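Local coordinates for capsular polysaccharide biosynthesis protein (Vibrio cholerae, PDB 1XPJ), which is of unestablished function but probably acts as a phosphohydrolase of the haloacid dehalogenase-like superfamily, with a likely link to capsular polysaccharide synthesis, at the interface of chains A and B. Coordinates in Å, arbitrary orientation; residue numbers count along the deposited sequence, not the author numbering. Chains: chain A/B, hypothetical protein.

The interface of chains A and B. Residues chain A 100-102, 115, 119; chain B 94-96.
B:Phe95 reaches into an apolar pocket of chain A formed by A:Ile115, A:Phe119 and A:Val102. The CG2 methyl of A:Ile115 lies over one face of the B:Phe95 ring, displaced toward the rim, in a CH-pi contact 4.0 Å from the ring centroid. The side chains of A:Phe119 and B:Phe95 cross at about a right angle, with their ring planes inclined by about 60°. CE2 and CZ of A:Phe119 both pack 3.7 Å from B:Phe95 CB, and B:Phe95 CD2 meets the A:Phe119 ring at its edge. A:Val102 CG2 approaches to 3.8 Å from B:Phe95 CE1. With chi1 at 59°, CG of B:Phe95 lies between its own backbone N and carbonyl carbon, a tight placement that directs the ring toward helix 112-120 of chain A.

Toward the rim, A:Arg100 has a bent side chain; within chain A, its NE lies 3.1 Å above the A:Phe119 ring plane, displaced toward the rim of that ring. Its guanidinium NH2 comes within 2.8 Å of B:Gly94 O, but this carbonyl oxygen lies over the guanidinium face and not in line with an N-H, so no hydrogen bond forms. The aliphatic CB of A:Arg100 rests against B:Tyr96 CD2 at 4.0 Å.

Two nearly straight backbone hydrogen bonds flank this packing: B:Tyr96 N donates to A:Arg100 O (3.0 Å), and A:Val102 N donates to B:Tyr96 O (2.9 Å). The patch recurs with the chains exchanged across a two-fold axis, within a deposited assembly of four copies; the structure alone does not show whether this pairing is biological. In the fold, A:Ala101 and B:Tyr96 form a parallel bridge joining short strand 101-102 of chain A to strand 95-97 of chain B, with helix 112-120 of chain A packed beside the junction.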
loop_
_atom_site.group_PDB
_atom_site.type_symbol
_atom_site.label_atom_id
_atom_site.label_comp_id
_atom_site.label_asym_id
_atom_site.label_seq_id
_atom_site.Cartn_x
_atom_site.Cartn_y
_atom_site.Cartn_z
ATOM N N ARG A 100 22.085 -2.257 -0.893
ATOM C CA ARG A 100 21.911 -3.706 -1.027
ATOM C C ARG A 100 21.370 -4.109 -2.400
ATOM O O ARG A 100 20.696 -5.129 -2.520
ATOM C CB ARG A 100 20.969 -4.277 0.043
ATOM C CG ARG A 100 21.365 -4.017 1.499
ATOM C CD ARG A 100 22.718 -4.570 1.912
ATOM N NE ARG A 100 22.857 -5.995 1.625
ATOM C CZ ARG A 100 22.740 -6.967 2.527
ATOM N NH1 ARG A 100 22.468 -6.683 3.794
ATOM N NH2 ARG A 100 22.891 -8.233 2.161
ATOM N N ALA A 101 21.651 -3.339 -3.442
ATOM C CA ALA A 101 21.119 -3.710 -4.743
ATOM C C ALA A 101 22.168 -4.345 -5.630
ATOM O O ALA A 101 23.288 -3.864 -5.703
ATOM C CB ALA A 101 20.514 -2.531 -5.422
ATOM N N VAL A 102 21.800 -5.441 -6.290
ATOM C CA VAL A 102 22.604 -5.988 -7.365
ATOM C C VAL A 102 21.825 -6.058 -8.667
ATOM O O VAL A 102 20.612 -6.264 -8.678
ATOM C CB VAL A 102 23.221 -7.397 -7.033
ATOM C CG1 VAL A 102 23.990 -7.363 -5.698
ATOM C CG2 VAL A 102 22.168 -8.507 -7.069
ATOM N N ILE A 115 28.753 -11.586 -3.418
ATOM C CA ILE A 115 27.704 -10.575 -3.280
ATOM C C ILE A 115 27.906 -9.825 -1.961
ATOM O O ILE A 115 27.833 -8.591 -1.911
ATOM C CB ILE A 115 26.276 -11.206 -3.326
ATOM C CG1 ILE A 115 26.027 -11.984 -4.622
ATOM C CG2 ILE A 115 25.198 -10.144 -3.123
ATOM C CD1 ILE A 115 25.872 -11.136 -5.861
ATOM N N PHE A 119 28.724 -5.525 -0.945
ATOM C CA PHE A 119 28.001 -4.782 0.069
ATOM C C PHE A 119 28.933 -4.260 1.145
ATOM O O PHE A 119 28.826 -3.098 1.533
ATOM C CB PHE A 119 26.906 -5.669 0.686
ATOM C CG PHE A 119 25.857 -6.109 -0.300
ATOM C CD1 PHE A 119 25.595 -5.355 -1.445
ATOM C CD2 PHE A 119 25.141 -7.291 -0.092
ATOM C CE1 PHE A 119 24.626 -5.759 -2.368
ATOM C CE2 PHE A 119 24.165 -7.705 -1.000
ATOM C CZ PHE A 119 23.904 -6.934 -2.148
ATOM N N GLY B 94 19.511 -10.479 3.341
ATOM C CA GLY B 94 18.789 -10.349 2.083
ATOM C C GLY B 94 19.281 -9.234 1.179
ATOM O O GLY B 94 20.177 -8.465 1.554
ATOM N N PHE B 95 18.692 -9.141 -0.016
ATOM C CA PHE B 95 19.003 -8.061 -0.945
ATOM C C PHE B 95 18.035 -7.946 -2.121
ATOM O O PHE B 95 17.159 -8.812 -2.347
ATOM C CB PHE B 95 20.467 -8.102 -1.439
ATOM C CG PHE B 95 20.865 -9.386 -2.145
ATOM C CD1 PHE B 95 20.762 -9.498 -3.524
ATOM C CD2 PHE B 95 21.383 -10.459 -1.428
ATOM C CE1 PHE B 95 21.136 -10.678 -4.186
ATOM C CE2 PHE B 95 21.773 -11.643 -2.066
ATOM C CZ PHE B 95 21.660 -11.754 -3.444
ATOM N N TYR B 96 18.233 -6.863 -2.866
ATOM C CA TYR B 96 17.368 -6.468 -3.954
ATOM C C TYR B 96 18.057 -6.787 -5.284
ATOM O O TYR B 96 19.277 -6.608 -5.395
ATOM C CB TYR B 96 17.064 -4.981 -3.807
ATOM C CG TYR B 96 16.405 -4.650 -2.475
ATOM C CD1 TYR B 96 15.018 -4.627 -2.347
ATOM C CD2 TYR B 96 17.176 -4.388 -1.333
ATOM C CE1 TYR B 96 14.412 -4.346 -1.124
ATOM C CE2 TYR B 96 16.579 -4.114 -0.111
ATOM C CZ TYR B 96 15.198 -4.097 -0.013
ATOM O OH TYR B 96 14.599 -3.812 1.199
#